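Local coordinates for Nop domain-containing protein (Archaeoglobus fulgidus, PDB 1NT2) that probably binds box C/D guide RNA as the Nop5p core protein of archaeal sRNPs, in complex with fibrillarin, at residues L80-L94 and I117-I131. Residues are numbered along the deposited sequence; the frame is centred on the assembly and turned at random.
Sequences LVKALEEIDESINML and IRELRELRRDVEREI
L80, L84, I87 and I91 of helix 73-93 pack against V127, R124, L120 and I117 of helix 110-138 in a buried antiparallel helix pair, the two arms of a long hairpin reaching out from the body of the chain. The axes of the two segments approach to 9.4 Å, with their directions 159° apart. I87 is a knob in the hole formed by L120, L123, R124 and V127: its CD1 touches V127 CG2 at 3.8 Å, while CG2, which lies anti to the backbone N, faces R124 CB. At the L80 end of the contact, the CD2 branch of L80 lies against I131 CG2 at 3.7 Å and E130 CB, and L84 straddles E128 CG with both methyls, CD2 at 3.5 Å. At the other end, I91 CD1 rests on L120 CB at 3.6 Å, and I117 CD1 meets L94 CB. The knob-into-hole fit of I87 is consistent with the coiled coil predicted here, the part through which Nop5p pairs with itself: F113 of the second subunit packs on I87, and its K112 forms a salt bridge with D126. A charged seam runs along one flank. D88 OD2 lies at the edge of the R124 guanidinium, 3.1 Å from NE, in a salt bridge whose hydrogen bond is weak and bent (120°); the extended R124 chain brings NE there, with the carboxylate turned 79° from the guanidinium plane. The E128 carboxylate lies over the rim of one face of the R124 guanidinium, a salt bridge by charge alone, and also pairs with R125, and R124 probably offsets the repulsion between D88 and E128.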
loop_
_atom_site.group_PDB
_atom_site.type_symbol
_atom_site.label_atom_id
_atom_site.label_comp_id
_atom_site.label_asym_id
_atom_site.label_seq_id
_atom_site.Cartn_x
_atom_site.Cartn_y
_atom_site.Cartn_z
ATOM N N LEU B 80 -2.986 -20.264 -4.196
ATOM C CA LEU B 80 -3.393 -20.018 -5.560
ATOM C C LEU B 80 -4.277 -18.781 -5.688
ATOM O O LEU B 80 -4.090 -17.964 -6.589
ATOM C CB LEU B 80 -4.124 -21.248 -6.088
ATOM C CG LEU B 80 -3.682 -21.730 -7.466
ATOM C CD1 LEU B 80 -2.190 -21.981 -7.454
ATOM C CD2 LEU B 80 -4.447 -22.987 -7.837
ATOM N N VAL B 81 -5.243 -18.648 -4.782
ATOM C CA VAL B 81 -6.164 -17.516 -4.800
ATOM C C VAL B 81 -5.451 -16.238 -4.414
ATOM O O VAL B 81 -5.779 -15.156 -4.911
ATOM C CB VAL B 81 -7.302 -17.706 -3.812
ATOM C CG1 VAL B 81 -8.190 -16.494 -3.814
ATOM C CG2 VAL B 81 -8.089 -18.913 -4.176
ATOM N N LYS B 82 -4.485 -16.371 -3.509
ATOM C CA LYS B 82 -3.725 -15.229 -3.044
ATOM C C LYS B 82 -2.750 -14.770 -4.108
ATOM O O LYS B 82 -2.302 -13.630 -4.101
ATOM C CB LYS B 82 -2.979 -15.573 -1.755
ATOM C CG LYS B 82 -3.839 -15.506 -0.498
ATOM C CD LYS B 82 -2.978 -15.592 0.752
ATOM C CE LYS B 82 -3.763 -15.244 2.006
ATOM N NZ LYS B 82 -4.801 -16.260 2.328
ATOM N N ALA B 83 -2.413 -15.656 -5.032
ATOM C CA ALA B 83 -1.493 -15.281 -6.090
ATOM C C ALA B 83 -2.309 -14.648 -7.193
ATOM O O ALA B 83 -1.884 -13.688 -7.826
ATOM C CB ALA B 83 -0.748 -16.510 -6.617
ATOM N N LEU B 84 -3.497 -15.193 -7.413
ATOM C CA LEU B 84 -4.360 -14.674 -8.446
ATOM C C LEU B 84 -4.475 -13.164 -8.249
ATOM O O LEU B 84 -3.844 -12.385 -8.961
ATOM C CB LEU B 84 -5.735 -15.340 -8.368
ATOM C CG LEU B 84 -6.700 -14.987 -9.503
ATOM C CD1 LEU B 84 -6.134 -15.469 -10.829
ATOM C CD2 LEU B 84 -8.061 -15.616 -9.247
ATOM N N GLU B 85 -5.259 -12.754 -7.264
ATOM C CA GLU B 85 -5.450 -11.340 -6.990
ATOM C C GLU B 85 -4.173 -10.544 -7.139
ATOM O O GLU B 85 -4.197 -9.414 -7.612
ATOM C CB GLU B 85 -6.002 -11.170 -5.586
ATOM C CG GLU B 85 -7.247 -11.985 -5.393
ATOM C CD GLU B 85 -7.662 -12.067 -3.960
ATOM O OE1 GLU B 85 -6.765 -12.270 -3.109
ATOM O OE2 GLU B 85 -8.881 -11.945 -3.699
ATOM N N GLU B 86 -3.052 -11.126 -6.742
ATOM C CA GLU B 86 -1.785 -10.418 -6.857
ATOM C C GLU B 86 -1.436 -10.231 -8.328
ATOM O O GLU B 86 -1.185 -9.120 -8.794
ATOM C CB GLU B 86 -0.666 -11.189 -6.155
ATOM C CG GLU B 86 0.645 -10.414 -6.075
ATOM C CD GLU B 86 0.579 -9.224 -5.125
ATOM O OE1 GLU B 86 1.454 -8.337 -5.251
ATOM O OE2 GLU B 86 -0.328 -9.179 -4.256
ATOM N N ILE B 87 -1.414 -11.340 -9.047
ATOM C CA ILE B 87 -1.124 -11.338 -10.466
ATOM C C ILE B 87 -2.040 -10.335 -11.130
ATOM O O ILE B 87 -1.696 -9.741 -12.145
ATOM C CB ILE B 87 -1.408 -12.711 -11.064
ATOM C CG1 ILE B 87 -0.541 -13.750 -10.367
ATOM C CG2 ILE B 87 -1.150 -12.698 -12.551
ATOM C CD1 ILE B 87 -0.952 -15.151 -10.660
ATOM N N ASP B 88 -3.215 -10.155 -10.541
ATOM C CA ASP B 88 -4.205 -9.232 -11.073
ATOM C C ASP B 88 -3.917 -7.796 -10.704
ATOM O O ASP B 88 -4.169 -6.877 -11.473
ATOM C CB ASP B 88 -5.590 -9.603 -10.570
ATOM C CG ASP B 88 -6.523 -9.939 -11.692
ATOM O OD1 ASP B 88 -6.566 -9.146 -12.665
ATOM O OD2 ASP B 88 -7.203 -10.987 -11.611
ATOM N N GLU B 89 -3.394 -7.611 -9.507
ATOM C CA GLU B 89 -3.075 -6.289 -9.036
ATOM C C GLU B 89 -2.091 -5.637 -10.000
ATOM O O GLU B 89 -2.285 -4.498 -10.422
ATOM C CB GLU B 89 -2.472 -6.384 -7.637
ATOM C CG GLU B 89 -2.375 -5.053 -6.956
ATOM C CD GLU B 89 -3.701 -4.332 -6.971
ATOM O OE1 GLU B 89 -3.718 -3.123 -6.648
ATOM O OE2 GLU B 89 -4.722 -4.981 -7.301
ATOM N N SER B 90 -1.042 -6.380 -10.348
ATOM C CA SER B 90 -0.002 -5.909 -11.257
ATOM C C SER B 90 -0.548 -5.636 -12.646
ATOM O O SER B 90 -0.245 -4.608 -13.245
ATOM C CB SER B 90 1.105 -6.947 -11.362
ATOM O OG SER B 90 1.408 -7.458 -10.082
ATOM N N ILE B 91 -1.341 -6.563 -13.169
ATOM C CA ILE B 91 -1.911 -6.374 -14.489
ATOM C C ILE B 91 -2.410 -4.944 -14.594
ATOM O O ILE B 91 -2.256 -4.323 -15.634
ATOM C CB ILE B 91 -3.112 -7.309 -14.741
ATOM C CG1 ILE B 91 -2.648 -8.754 -14.936
ATOM C CG2 ILE B 91 -3.875 -6.839 -15.959
ATOM C CD1 ILE B 91 -1.895 -8.982 -16.212
ATOM N N ASN B 92 -2.986 -4.429 -13.504
ATOM C CA ASN B 92 -3.559 -3.074 -13.449
ATOM C C ASN B 92 -2.590 -1.931 -13.267
ATOM O O ASN B 92 -2.587 -0.998 -14.054
ATOM C CB ASN B 92 -4.600 -2.975 -12.340
ATOM C CG ASN B 92 -5.669 -4.032 -12.458
ATOM O OD1 ASN B 92 -6.211 -4.272 -13.546
ATOM N ND2 ASN B 92 -5.988 -4.673 -11.338
ATOM N N MET B 93 -1.793 -1.977 -12.210
ATOM C CA MET B 93 -0.818 -0.923 -11.957
ATOM C C MET B 93 0.329 -0.987 -12.965
ATOM O O MET B 93 1.353 -0.337 -12.799
ATOM C CB MET B 93 -0.268 -1.038 -10.532
ATOM C CG MET B 93 -1.273 -0.684 -9.437
ATOM S SD MET B 93 -0.722 -1.246 -7.811
ATOM C CE MET B 93 0.364 0.131 -7.334
ATOM N N LEU B 94 0.156 -1.790 -14.006
ATOM C CA LEU B 94 1.158 -1.921 -15.049
ATOM C C LEU B 94 0.511 -1.436 -16.334
ATOM O O LEU B 94 1.145 -1.357 -17.376
ATOM C CB LEU B 94 1.574 -3.371 -15.200
ATOM C CG LEU B 94 3.027 -3.659 -14.876
ATOM C CD1 LEU B 94 3.372 -3.224 -13.459
ATOM C CD2 LEU B 94 3.250 -5.134 -15.050
ATOM N N ILE B 117 2.159 -7.595 -20.766
ATOM C CA ILE B 117 0.954 -7.458 -19.957
ATOM C C ILE B 117 0.104 -8.646 -20.356
ATOM O O ILE B 117 -0.275 -9.448 -19.514
ATOM C CB ILE B 117 0.182 -6.155 -20.272
ATOM C CG1 ILE B 117 0.924 -4.951 -19.692
ATOM C CG2 ILE B 117 -1.211 -6.213 -19.687
ATOM C CD1 ILE B 117 1.004 -4.936 -18.194
ATOM N N ARG B 118 -0.163 -8.757 -21.656
ATOM C CA ARG B 118 -0.952 -9.847 -22.232
ATOM C C ARG B 118 -0.453 -11.208 -21.724
ATOM O O ARG B 118 -1.224 -12.010 -21.203
ATOM C CB ARG B 118 -0.849 -9.786 -23.764
ATOM C CG ARG B 118 -2.159 -9.979 -24.542
ATOM C CD ARG B 118 -2.246 -8.987 -25.720
ATOM N NE ARG B 118 -1.066 -9.050 -26.592
ATOM C CZ ARG B 118 -0.632 -8.051 -27.372
ATOM N NH1 ARG B 118 -1.278 -6.885 -27.404
ATOM N NH2 ARG B 118 0.462 -8.216 -28.114
ATOM N N GLU B 119 0.844 -11.457 -21.876
ATOM C CA GLU B 119 1.447 -12.715 -21.435
ATOM C C GLU B 119 1.137 -12.960 -19.965
ATOM O O GLU B 119 1.056 -14.100 -19.511
ATOM C CB GLU B 119 2.970 -12.671 -21.618
ATOM C CG GLU B 119 3.451 -12.410 -23.047
ATOM C CD GLU B 119 4.974 -12.340 -23.147
ATOM O OE1 GLU B 119 5.632 -13.379 -22.930
ATOM O OE2 GLU B 119 5.520 -11.251 -23.438
ATOM N N LEU B 120 0.970 -11.861 -19.238
ATOM C CA LEU B 120 0.690 -11.873 -17.807
ATOM C C LEU B 120 -0.810 -12.051 -17.531
ATOM O O LEU B 120 -1.193 -12.686 -16.548
ATOM C CB LEU B 120 1.198 -10.555 -17.200
ATOM C CG LEU B 120 1.459 -10.377 -15.701
ATOM C CD1 LEU B 120 2.583 -11.294 -15.242
ATOM C CD2 LEU B 120 1.823 -8.912 -15.452
ATOM N N ARG B 121 -1.645 -11.481 -18.401
ATOM C CA ARG B 121 -3.106 -11.567 -18.282
ATOM C C ARG B 121 -3.488 -12.992 -18.695
ATOM O O ARG B 121 -4.640 -13.416 -18.592
ATOM C CB ARG B 121 -3.761 -10.521 -19.208
ATOM C CG ARG B 121 -5.093 -9.936 -18.713
ATOM C CD ARG B 121 -5.284 -8.484 -19.180
ATOM N NE ARG B 121 -5.453 -8.369 -20.630
ATOM C CZ ARG B 121 -5.370 -7.229 -21.317
ATOM N NH1 ARG B 121 -5.112 -6.085 -20.691
ATOM N NH2 ARG B 121 -5.556 -7.232 -22.633
ATOM N N GLU B 122 -2.478 -13.722 -19.154
ATOM C CA GLU B 122 -2.619 -15.101 -19.579
ATOM C C GLU B 122 -2.414 -15.996 -18.368
ATOM O O GLU B 122 -3.205 -16.896 -18.114
ATOM C CB GLU B 122 -1.568 -15.417 -20.641
ATOM C CG GLU B 122 -1.433 -16.892 -20.969
ATOM C CD GLU B 122 -0.274 -17.158 -21.911
ATOM O OE1 GLU B 122 -0.302 -16.622 -23.044
ATOM O OE2 GLU B 122 0.659 -17.897 -21.514
ATOM N N LEU B 123 -1.340 -15.741 -17.627
ATOM C CA LEU B 123 -1.028 -16.512 -16.429
ATOM C C LEU B 123 -2.206 -16.398 -15.478
ATOM O O LEU B 123 -2.509 -17.333 -14.747
ATOM C CB LEU B 123 0.224 -15.959 -15.750
ATOM C CG LEU B 123 0.775 -16.741 -14.561
ATOM C CD1 LEU B 123 1.432 -17.990 -15.077
ATOM C CD2 LEU B 123 1.793 -15.916 -13.807
ATOM N N ARG B 124 -2.859 -15.241 -15.485
ATOM C CA ARG B 124 -4.010 -15.026 -14.632
ATOM C C ARG B 124 -5.110 -15.997 -15.030
ATOM O O ARG B 124 -5.666 -16.693 -14.185
ATOM C CB ARG B 124 -4.530 -13.594 -14.761
ATOM C CG ARG B 124 -5.898 -13.389 -14.115
ATOM C CD ARG B 124 -6.505 -12.047 -14.479
ATOM N NE ARG B 124 -7.972 -12.083 -14.460
ATOM C CZ ARG B 124 -8.730 -12.723 -15.356
ATOM N NH1 ARG B 124 -8.163 -13.388 -16.354
ATOM N NH2 ARG B 124 -10.057 -12.696 -15.257
ATOM N N ARG B 125 -5.431 -16.036 -16.319
ATOM C CA ARG B 125 -6.468 -16.936 -16.821
ATOM C C ARG B 125 -5.980 -18.382 -16.710
ATOM O O ARG B 125 -6.746 -19.314 -16.926
ATOM C CB ARG B 125 -6.800 -16.617 -18.284
ATOM C CG ARG B 125 -7.340 -15.214 -18.538
ATOM C CD ARG B 125 -8.861 -15.187 -18.678
ATOM N NE ARG B 125 -9.568 -15.482 -17.429
ATOM C CZ ARG B 125 -10.899 -15.528 -17.308
ATOM N NH1 ARG B 125 -11.684 -15.302 -18.357
ATOM N NH2 ARG B 125 -11.453 -15.799 -16.131
ATOM N N ASP B 126 -4.702 -18.551 -16.378
ATOM C CA ASP B 126 -4.091 -19.869 -16.218
ATOM C C ASP B 126 -4.298 -20.347 -14.787
ATOM O O ASP B 126 -4.633 -21.507 -14.546
ATOM C CB ASP B 126 -2.593 -19.792 -16.515
ATOM C CG ASP B 126 -2.234 -20.305 -17.899
ATOM O OD1 ASP B 126 -2.979 -20.032 -18.870
ATOM O OD2 ASP B 126 -1.187 -20.974 -18.011
ATOM N N VAL B 127 -4.085 -19.435 -13.840
ATOM C CA VAL B 127 -4.256 -19.721 -12.416
ATOM C C VAL B 127 -5.748 -19.836 -12.093
ATOM O O VAL B 127 -6.144 -20.601 -11.214
ATOM C CB VAL B 127 -3.625 -18.609 -11.537
ATOM C CG1 VAL B 127 -3.952 -18.844 -10.082
ATOM C CG2 VAL B 127 -2.120 -18.590 -11.731
ATOM N N GLU B 128 -6.573 -19.075 -12.808
ATOM C CA GLU B 128 -8.005 -19.129 -12.589
ATOM C C GLU B 128 -8.535 -20.488 -13.041
ATOM O O GLU B 128 -9.467 -21.018 -12.437
ATOM C CB GLU B 128 -8.721 -17.977 -13.321
ATOM C CG GLU B 128 -9.103 -16.810 -12.385
ATOM C CD GLU B 128 -9.859 -15.660 -13.072
ATOM O OE1 GLU B 128 -10.943 -15.893 -13.651
ATOM O OE2 GLU B 128 -9.370 -14.511 -13.015
ATOM N N ARG B 129 -7.940 -21.067 -14.083
ATOM C CA ARG B 129 -8.393 -22.381 -14.542
ATOM C C ARG B 129 -7.992 -23.417 -13.503
ATOM O O ARG B 129 -8.716 -24.375 -13.248
ATOM C CB ARG B 129 -7.766 -22.762 -15.882
ATOM C CG ARG B 129 -8.380 -24.017 -16.492
ATOM C CD ARG B 129 -7.643 -24.448 -17.748
ATOM N NE ARG B 129 -7.585 -23.383 -18.750
ATOM C CZ ARG B 129 -6.935 -23.466 -19.912
ATOM N NH1 ARG B 129 -6.276 -24.574 -20.240
ATOM N NH2 ARG B 129 -6.937 -22.431 -20.748
ATOM N N GLU B 130 -6.826 -23.212 -12.905
ATOM C CA GLU B 130 -6.317 -24.112 -11.885
ATOM C C GLU B 130 -7.230 -24.202 -10.659
ATOM O O GLU B 130 -7.604 -25.300 -10.235
ATOM C CB GLU B 130 -4.922 -23.665 -11.450
ATOM C CG GLU B 130 -3.805 -24.611 -11.857
ATOM C CD GLU B 130 -3.777 -25.888 -11.041
ATOM O OE1 GLU B 130 -2.855 -26.703 -11.248
ATOM O OE2 GLU B 130 -4.672 -26.077 -10.192
ATOM N N ILE B 131 -7.587 -23.058 -10.083
ATOM C CA ILE B 131 -8.437 -23.078 -8.910
ATOM C C ILE B 131 -9.710 -23.831 -9.243
ATOM O O ILE B 131 -10.338 -24.426 -8.368
ATOM C CB ILE B 131 -8.761 -21.656 -8.412
ATOM C CG1 ILE B 131 -9.468 -20.854 -9.504
ATOM C CG2 ILE B 131 -7.483 -20.961 -7.987
ATOM C CD1 ILE B 131 -10.971 -21.070 -9.593
#